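Local structure of pyruvate kinase 1 (Trypanosoma brucei brucei, 4KCT) at residues L83-P88 with K196-G201; V108-D113 with P130-A135; C376-V381 with A407-K412. The protein catalyses phosphoryl transfer from phosphoenolpyruvate to ADP, giving pyruvate and ATP in glycolysis, and also has an intrinsic oxaloacetate decarboxylase activity. One frame throughout, in Å; residues are numbered along the deposited sequence.

Contact 1: residues L83-P88 with K196-G201. With K (potassium ion), chain D.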
loop_
_atom_site.group_PDB
_atom_site.type_symbol
_atom_site.label_atom_id
_atom_site.label_comp_id
_atom_site.label_asym_id
_atom_site.label_seq_id
_atom_site.Cartn_x
_atom_site.Cartn_y
_atom_site.Cartn_z
ATOM N N LEU A 83 39.945 10.297 12.276
ATOM C CA LEU A 83 40.484 10.692 13.572
ATOM C C LEU A 83 39.323 10.784 14.568
ATOM O O LEU A 83 38.409 11.584 14.383
ATOM C CB LEU A 83 41.216 12.045 13.449
ATOM C CG LEU A 83 42.024 12.502 14.681
ATOM C CD1 LEU A 83 43.046 13.567 14.293
ATOM C CD2 LEU A 83 41.100 13.004 15.801
ATOM N N ASP A 84 39.306 9.886 15.556
ATOM C CA ASP A 84 38.196 9.831 16.525
ATOM C C ASP A 84 38.611 10.562 17.807
ATOM O O ASP A 84 39.546 10.141 18.475
ATOM C CB ASP A 84 37.828 8.350 16.813
ATOM C CG ASP A 84 36.563 8.198 17.667
ATOM O OD1 ASP A 84 36.484 8.845 18.729
ATOM O OD2 ASP A 84 35.662 7.380 17.307
ATOM N N THR A 85 37.973 11.700 18.103
ATOM C CA THR A 85 38.492 12.602 19.151
ATOM C C THR A 85 38.291 12.016 20.551
ATOM O O THR A 85 37.377 11.217 20.790
ATOM C CB THR A 85 37.825 13.996 19.095
ATOM O OG1 THR A 85 36.424 13.841 19.295
ATOM C CG2 THR A 85 38.074 14.638 17.732
ATOM N N LYS A 86 39.129 12.427 21.484
ATOM C CA LYS A 86 38.908 12.095 22.895
ATOM C C LYS A 86 37.579 12.699 23.390
ATOM O O LYS A 86 36.770 12.018 23.966
ATOM C CB LYS A 86 40.079 12.612 23.760
ATOM C CG LYS A 86 40.119 12.015 25.161
ATOM C CD LYS A 86 41.299 12.586 25.954
ATOM C CE LYS A 86 41.792 11.622 27.016
ATOM N NZ LYS A 86 40.659 11.014 27.761
ATOM N N GLY A 87 37.369 13.982 23.151
ATOM C CA GLY A 87 36.105 14.599 23.504
ATOM C C GLY A 87 36.048 14.985 24.975
ATOM O O GLY A 87 37.020 14.809 25.711
ATOM N N PRO A 88 34.916 15.529 25.399
ATOM C CA PRO A 88 34.717 16.063 26.740
ATOM C C PRO A 88 34.537 14.933 27.723
ATOM O O PRO A 88 34.151 13.819 27.329
ATOM C CB PRO A 88 33.400 16.843 26.603
ATOM C CG PRO A 88 32.648 16.081 25.561
ATOM C CD PRO A 88 33.698 15.645 24.571
ATOM N N LYS A 196 44.524 20.544 19.577
ATOM C CA LYS A 196 45.817 20.085 19.098
ATOM C C LYS A 196 45.654 18.836 18.229
ATOM O O LYS A 196 46.387 18.649 17.263
ATOM C CB LYS A 196 46.755 19.801 20.271
ATOM C CG LYS A 196 46.905 20.988 21.213
ATOM C CD LYS A 196 48.357 21.399 21.387
ATOM C CE LYS A 196 48.492 22.571 22.367
ATOM N NZ LYS A 196 48.019 22.227 23.745
ATOM N N ASP A 197 44.761 17.936 18.636
ATOM C CA ASP A 197 44.530 16.715 17.851
ATOM C C ASP A 197 43.949 17.014 16.455
ATOM O O ASP A 197 44.371 16.413 15.471
ATOM C CB ASP A 197 43.636 15.715 18.614
ATOM C CG ASP A 197 44.292 15.190 19.913
ATOM O OD1 ASP A 197 43.571 14.570 20.748
ATOM O OD2 ASP A 197 45.517 15.410 20.108
ATOM N N LEU A 198 43.018 17.965 16.373
ATOM C CA LEU A 198 42.435 18.360 15.081
ATOM C C LEU A 198 43.440 19.098 14.202
ATOM O O LEU A 198 43.554 18.830 13.000
ATOM C CB LEU A 198 41.197 19.212 15.290
ATOM C CG LEU A 198 40.020 18.485 15.979
ATOM C CD1 LEU A 198 38.912 19.469 16.313
ATOM C CD2 LEU A 198 39.474 17.350 15.101
ATOM N N GLU A 199 44.252 19.944 14.829
ATOM C CA GLU A 199 45.357 20.575 14.131
ATOM C C GLU A 199 46.286 19.532 13.513
ATOM O O GLU A 199 46.723 19.689 12.390
ATOM C CB GLU A 199 46.128 21.494 15.091
ATOM C CG GLU A 199 47.547 21.829 14.638
ATOM C CD GLU A 199 48.225 22.835 15.574
ATOM O OE1 GLU A 199 48.198 24.047 15.257
ATOM O OE2 GLU A 199 48.724 22.418 16.655
ATOM N N PHE A 200 46.623 18.500 14.279
ATOM C CA PHE A 200 47.435 17.376 13.767
ATOM C C PHE A 200 46.706 16.675 12.598
ATOM O O PHE A 200 47.271 16.500 11.520
ATOM C CB PHE A 200 47.717 16.389 14.908
ATOM C CG PHE A 200 48.358 15.100 14.466
ATOM C CD1 PHE A 200 49.748 14.977 14.424
ATOM C CD2 PHE A 200 47.581 13.994 14.160
ATOM C CE1 PHE A 200 50.348 13.779 14.046
ATOM C CE2 PHE A 200 48.167 12.787 13.780
ATOM C CZ PHE A 200 49.550 12.675 13.738
ATOM N N GLY A 201 45.423 16.391 12.774
ATOM C CA GLY A 201 44.653 15.740 11.706
ATOM C C GLY A 201 44.633 16.553 10.415
ATOM O O GLY A 201 44.766 16.007 9.310
HETATM K K K D . 37.619 8.495 21.123
HETATM O O HOH W 1 40.971 14.333 20.671
HETATM O O HOH W 2 36.079 9.326 23.062
HETATM O O HOH W 3 35.879 6.245 21.683
#
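Leu83 reaches helix 192-204 with one methyl: CD1 lies 3.4 Å from Asp197 O and 3.7 Å from Gly201 CA. With CG anti to the backbone N (chi1 -171°), the branch is carried off strand 80-84 onto a helical turn whose glycine lets the strand come in close. The carbonyl it meets is already engaged within the helix, since Gly201 N donates to Asp197 O.

Two residues on, just past the strand, Thr85 turns its methyl, not its hydroxyl, to the helix. OG1 sits between the backbone N and the carbonyl carbon (chi1 61°), which leaves CG2 beside the backbone N. CG2 meets Leu198 CD2 at 4.0 Å, the two side chains crossing obliquely, and Ile209 of the next barrel strand touches both. The polar link is indirect: a water accepts from Lys86 N at 2.8 Å and donates to Asp197 OD1 at 2.6 Å. Asp197 is also tied to Lys193 by a salt bridge and to His58 by a hydrogen bond.

The strand and helix belong to the TIM barrel, and the strand's C-terminal end carries the potassium site. Asp84 OD1 binds the ion at 2.7 Å and Thr85 O at 2.8 Å, with Asn52, Ser54 and two waters completing the shell. Thr85 thus serves the packing with its side chain and the metal with its backbone carbonyl.

Contact 2: residues V108-D113 with P130-A135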
loop_
_atom_site.group_PDB
_atom_site.type_symbol
_atom_site.label_atom_id
_atom_site.label_comp_id
_atom_site.label_asym_id
_atom_site.label_seq_id
_atom_site.Cartn_x
_atom_site.Cartn_y
_atom_site.Cartn_z
ATOM N N VAL A 108 27.058 8.907 50.510
ATOM C CA VAL A 108 28.286 9.616 50.145
ATOM C C VAL A 108 27.922 10.996 49.597
ATOM O O VAL A 108 26.919 11.143 48.898
ATOM C CB VAL A 108 29.115 8.808 49.105
ATOM C CG1 VAL A 108 28.311 8.578 47.833
ATOM C CG2 VAL A 108 30.439 9.499 48.788
ATOM N N CYS A 109 28.638 12.026 50.044
ATOM C CA CYS A 109 28.456 13.337 49.491
ATOM C C CYS A 109 29.365 13.527 48.279
ATOM O O CYS A 109 30.528 13.112 48.297
ATOM C CB CYS A 109 28.711 14.419 50.554
ATOM S SG CYS A 109 27.299 14.656 51.671
ATOM N N VAL A 110 28.786 13.992 47.173
ATOM C CA VAL A 110 29.576 14.338 46.021
ATOM C C VAL A 110 29.583 15.846 45.873
ATOM O O VAL A 110 28.569 16.503 46.104
ATOM C CB VAL A 110 29.070 13.649 44.726
ATOM C CG1 VAL A 110 29.166 12.138 44.877
ATOM C CG2 VAL A 110 27.629 14.053 44.425
ATOM N N THR A 111 30.766 16.402 45.672
ATOM C CA THR A 111 30.926 17.864 45.709
ATOM C C THR A 111 31.626 18.389 44.461
ATOM O O THR A 111 32.435 17.673 43.833
ATOM C CB THR A 111 31.696 18.315 46.975
ATOM O OG1 THR A 111 31.740 19.740 47.027
ATOM C CG2 THR A 111 33.142 17.744 46.982
ATOM N N THR A 112 31.277 19.612 44.056
ATOM C CA THR A 112 31.994 20.290 42.983
ATOM C C THR A 112 32.975 21.335 43.579
ATOM O O THR A 112 33.584 22.110 42.855
ATOM C CB THR A 112 31.008 20.979 42.012
ATOM O OG1 THR A 112 30.201 21.920 42.743
ATOM C CG2 THR A 112 30.082 19.933 41.392
ATOM N N ASP A 113 33.109 21.330 44.903
ATOM C CA ASP A 113 34.134 22.148 45.600
ATOM C C ASP A 113 35.529 21.584 45.358
ATOM O O ASP A 113 35.853 20.529 45.857
ATOM C CB ASP A 113 33.842 22.170 47.105
ATOM C CG ASP A 113 34.743 23.151 47.877
ATOM O OD1 ASP A 113 35.772 23.597 47.340
ATOM O OD2 ASP A 113 34.423 23.415 49.040
ATOM N N PRO A 130 31.166 21.787 37.283
ATOM C CA PRO A 130 30.697 22.802 38.243
ATOM C C PRO A 130 29.202 22.956 38.294
ATOM O O PRO A 130 28.666 23.277 39.332
ATOM C CB PRO A 130 31.332 24.101 37.727
ATOM C CG PRO A 130 32.584 23.659 37.049
ATOM C CD PRO A 130 32.332 22.267 36.507
ATOM N N GLN A 131 28.516 22.652 37.195
ATOM C CA GLN A 131 27.058 22.745 37.163
ATOM C C GLN A 131 26.338 21.513 37.714
ATOM O O GLN A 131 25.137 21.347 37.498
ATOM C CB GLN A 131 26.583 23.040 35.751
ATOM C CG GLN A 131 26.942 24.445 35.276
ATOM C CD GLN A 131 26.128 25.490 35.994
ATOM O OE1 GLN A 131 24.932 25.294 36.246
ATOM N NE2 GLN A 131 26.793 26.549 36.448
ATOM N N LEU A 132 27.071 20.630 38.393
ATOM C CA LEU A 132 26.494 19.340 38.806
ATOM C C LEU A 132 25.136 19.493 39.536
ATOM O O LEU A 132 24.190 18.762 39.254
ATOM C CB LEU A 132 27.477 18.552 39.683
ATOM C CG LEU A 132 26.973 17.220 40.244
ATOM C CD1 LEU A 132 26.837 16.207 39.118
ATOM C CD2 LEU A 132 27.914 16.698 41.317
ATOM N N THR A 133 25.036 20.445 40.465
ATOM C CA THR A 133 23.822 20.536 41.297
ATOM C C THR A 133 22.660 21.174 40.567
ATOM O O THR A 133 21.538 21.128 41.044
ATOM C CB THR A 133 24.050 21.308 42.618
ATOM O OG1 THR A 133 24.442 22.653 42.320
ATOM C CG2 THR A 133 25.124 20.641 43.463
ATOM N N ASN A 134 22.920 21.756 39.401
ATOM C CA ASN A 134 21.837 22.132 38.493
ATOM C C ASN A 134 21.442 21.025 37.547
ATOM O O ASN A 134 20.340 21.017 37.047
ATOM C CB ASN A 134 22.205 23.373 37.687
ATOM C CG ASN A 134 22.358 24.587 38.554
ATOM O OD1 ASN A 134 21.690 24.702 39.576
ATOM N ND2 ASN A 134 23.321 25.438 38.223
ATOM N N ALA A 135 22.392 20.166 37.204
ATOM C CA ALA A 135 22.170 19.162 36.168
ATOM C C ALA A 135 21.341 17.997 36.692
ATOM O O ALA A 135 20.529 17.448 35.969
ATOM C CB ALA A 135 23.492 18.660 35.624
HETATM O O HOH W 4 27.148 22.139 41.492
#
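Thr112 and Leu132 make the closest meeting here, with Thr112 CG2 only 3.4 Å from Leu132 CB, tighter than usual for two carbons. The same methyl lies 3.9 Å from Leu132 CD2, so it rests against both the root and one branch of the leucine. Leu132 CD2 also reaches Val110 CG2 at 4.1 Å, those two side chains crossing at about a right angle. With CG anti to the backbone N (chi1 177°), Leu132 presents CD2 to both side chains.

Beside this apolar patch a water bridges Pro130 O and Thr133 N within 130-135, 2.9 Å from each, and receives a weak bond (3.3 Å) from Thr112 OG1 across the contact. The threonine thus divides its branches, methyl to the leucine and hydroxyl to the water.

Strand 107-111 belongs to the mixed sheet of the B domain, the small beta-rich cap inserted in the barrel of pyruvate kinases, and the short helix 132-135 packs beside the end of that strand. Phe125 and Ile127 lie against Val110, which also touches Leu162 and Cys164 of the neighbouring strand 161-166, and Leu180 covers Leu132.

Further out, bonds of neighbouring residues shape the two ends of chain. Thr111 OG1 accepts from Asp113 N at 3.0 Å, an ST turn that bends the chain around Thr112 as the strand ends; the same hydroxyl bonds to Arg160 O. At the helix start Gln131 occupies the N-cap position, and its OE1 accepts from Asn134 ND2, which lies 30° out of the carbonyl plane. The hydroxyl of Thr133 bonds to Asp159 O, fastening the helix to the chain just ahead of strand 161-166.

Contact 3: residues C376-V381 with A407-K412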
loop_
_atom_site.group_PDB
_atom_site.type_symbol
_atom_site.label_atom_id
_atom_site.label_comp_id
_atom_site.label_asym_id
_atom_site.label_seq_id
_atom_site.Cartn_x
_atom_site.Cartn_y
_atom_site.Cartn_z
ATOM N N CYS A 376 15.232 18.808 -6.169
ATOM C CA CYS A 376 16.197 19.448 -7.060
ATOM C C CYS A 376 16.446 18.524 -8.239
ATOM O O CYS A 376 16.244 17.313 -8.129
ATOM C CB CYS A 376 17.519 19.705 -6.323
ATOM S SG CYS A 376 17.378 20.739 -4.850
ATOM N N PRO A 377 16.859 19.089 -9.383
ATOM C CA PRO A 377 17.046 18.274 -10.588
ATOM C C PRO A 377 18.048 17.146 -10.383
ATOM O O PRO A 377 17.820 16.046 -10.863
ATOM C CB PRO A 377 17.561 19.274 -11.649
ATOM C CG PRO A 377 17.374 20.643 -11.072
ATOM C CD PRO A 377 17.061 20.537 -9.608
ATOM N N GLU A 378 19.158 17.400 -9.686
ATOM C CA GLU A 378 20.153 16.334 -9.528
ATOM C C GLU A 378 19.611 15.155 -8.706
ATOM O O GLU A 378 19.949 14.000 -8.958
ATOM C CB GLU A 378 21.483 16.849 -8.958
ATOM C CG GLU A 378 21.377 17.426 -7.571
ATOM C CD GLU A 378 21.143 18.933 -7.595
ATOM O OE1 GLU A 378 21.767 19.639 -6.779
ATOM O OE2 GLU A 378 20.400 19.422 -8.481
ATOM N N GLU A 379 18.713 15.441 -7.772
ATOM C CA GLU A 379 18.152 14.354 -6.987
ATOM C C GLU A 379 17.085 13.548 -7.732
ATOM O O GLU A 379 17.082 12.322 -7.656
ATOM C CB GLU A 379 17.634 14.824 -5.626
ATOM C CG GLU A 379 17.193 13.645 -4.774
ATOM C CD GLU A 379 17.207 13.944 -3.274
ATOM O OE1 GLU A 379 17.334 15.125 -2.897
ATOM O OE2 GLU A 379 16.986 13.005 -2.491
ATOM N N ALA A 380 16.214 14.227 -8.478
ATOM C CA ALA A 380 15.373 13.538 -9.476
ATOM C C ALA A 380 16.180 12.673 -10.441
ATOM O O ALA A 380 15.815 11.508 -10.723
ATOM C CB ALA A 380 14.518 14.535 -10.229
ATOM N N VAL A 381 17.292 13.205 -10.933
ATOM C CA VAL A 381 18.145 12.425 -11.850
ATOM C C VAL A 381 18.721 11.172 -11.146
ATOM O O VAL A 381 18.667 10.046 -11.684
ATOM C CB VAL A 381 19.274 13.307 -12.467
ATOM C CG1 VAL A 381 20.375 12.437 -13.101
ATOM C CG2 VAL A 381 18.679 14.273 -13.520
ATOM N N ALA A 407 27.757 10.889 -5.885
ATOM C CA ALA A 407 27.846 9.463 -5.517
ATOM C C ALA A 407 26.998 9.154 -4.288
ATOM O O ALA A 407 26.328 8.110 -4.226
ATOM C CB ALA A 407 29.298 9.038 -5.302
ATOM N N ARG A 408 27.100 9.999 -3.264
ATOM C CA ARG A 408 26.254 9.839 -2.077
ATOM C C ARG A 408 24.753 9.941 -2.402
ATOM O O ARG A 408 23.929 9.301 -1.758
ATOM C CB ARG A 408 26.643 10.862 -0.989
ATOM C CG ARG A 408 28.000 10.545 -0.330
ATOM C CD ARG A 408 28.264 11.457 0.884
ATOM N NE ARG A 408 28.716 12.771 0.458
ATOM C CZ ARG A 408 29.975 13.079 0.159
ATOM N NH1 ARG A 408 30.969 12.173 0.278
ATOM N NH2 ARG A 408 30.244 14.280 -0.302
ATOM N N LEU A 409 24.410 10.789 -3.359
ATOM C CA LEU A 409 23.020 10.961 -3.765
ATOM C C LEU A 409 22.450 9.708 -4.445
ATOM O O LEU A 409 21.289 9.371 -4.255
ATOM C CB LEU A 409 22.893 12.181 -4.699
ATOM C CG LEU A 409 21.532 12.862 -4.840
ATOM C CD1 LEU A 409 20.865 13.106 -3.465
ATOM C CD2 LEU A 409 21.714 14.189 -5.609
ATOM N N ILE A 410 23.248 9.048 -5.257
ATOM C CA ILE A 410 22.858 7.742 -5.802
ATOM C C ILE A 410 22.784 6.648 -4.744
ATOM O O ILE A 410 21.793 5.918 -4.663
ATOM C CB ILE A 410 23.809 7.297 -6.905
ATOM C CG1 ILE A 410 23.696 8.267 -8.106
ATOM C CG2 ILE A 410 23.502 5.851 -7.334
ATOM C CD1 ILE A 410 24.706 7.955 -9.209
ATOM N N SER A 411 23.790 6.593 -3.874
ATOM C CA SER A 411 23.769 5.623 -2.760
ATOM C C SER A 411 22.566 5.829 -1.832
ATOM O O SER A 411 22.026 4.869 -1.269
ATOM C CB SER A 411 25.084 5.698 -1.950
ATOM O OG SER A 411 25.091 4.695 -0.925
ATOM N N LYS A 412 22.113 7.074 -1.709
ATOM C CA LYS A 412 20.967 7.372 -0.858
ATOM C C LYS A 412 19.760 6.490 -1.276
ATOM O O LYS A 412 18.947 6.086 -0.429
ATOM C CB LYS A 412 20.603 8.859 -0.992
ATOM C CG LYS A 412 19.241 9.220 -0.452
ATOM C CD LYS A 412 19.014 10.745 -0.558
ATOM C CE LYS A 412 17.690 11.126 0.107
ATOM N NZ LYS A 412 17.471 12.599 0.067
#
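Leu409 packs against two successive residues of helix 377-392, dividing its methyls between them. CD2 lies 3.8 Å from both Glu378 CG and Glu378 O, while CD1 lies 3.8 Å from Glu379 CD and 3.9 Å from Glu379 CG. This is the close part of the contact; the helix axes remain 9.8 Å apart and cross at -49°, so long side chains bridge the gap.

The more open side belongs to the carboxylate of the partly exposed Glu378, whose chain, bent at chi2, brings it to a salt bridge with Arg405. The polar part of the contact itself reaches a buried lysine. Glu379 extends toward Lys412, CG anti to the backbone N (chi1 -174°), and Lys412, extended along its whole length, crosses it at about a right angle. NZ donates to Glu379 OE2 at 2.6 Å, on the syn side and 18° from the carboxylate plane.

Both helices belong to the alpha/beta domain that binds fructose 2,6-bisphosphate, and the other face of helix 377-392 meets a second subunit. Tyr413 also bonds to OE2 and Gln371 to NZ. With the lysine buried, the salt bridge and these extra bonds probably offset the cost of enclosing its charge.

How the contacts relate
The three contacts sample three domains of one chain. Contact 1 lies in the TIM barrel, joining strand 80-84 to helix 192-204; contact 2 is nested along the sequence within the loop closed by contact 1, in the mixed-sheet B domain, their centres about 28 Å apart. Contact 3 comes later, pairing helices 377-392 and 405-412 of the alpha/beta domain about 32 Å from contact 1, centre to centre. Contacts 2 and 3 are about 50 Å apart between centres, and none of the three touches another. The cap and the effector domain thus stand on opposite sides of the barrel that holds pyruvate, magnesium and potassium.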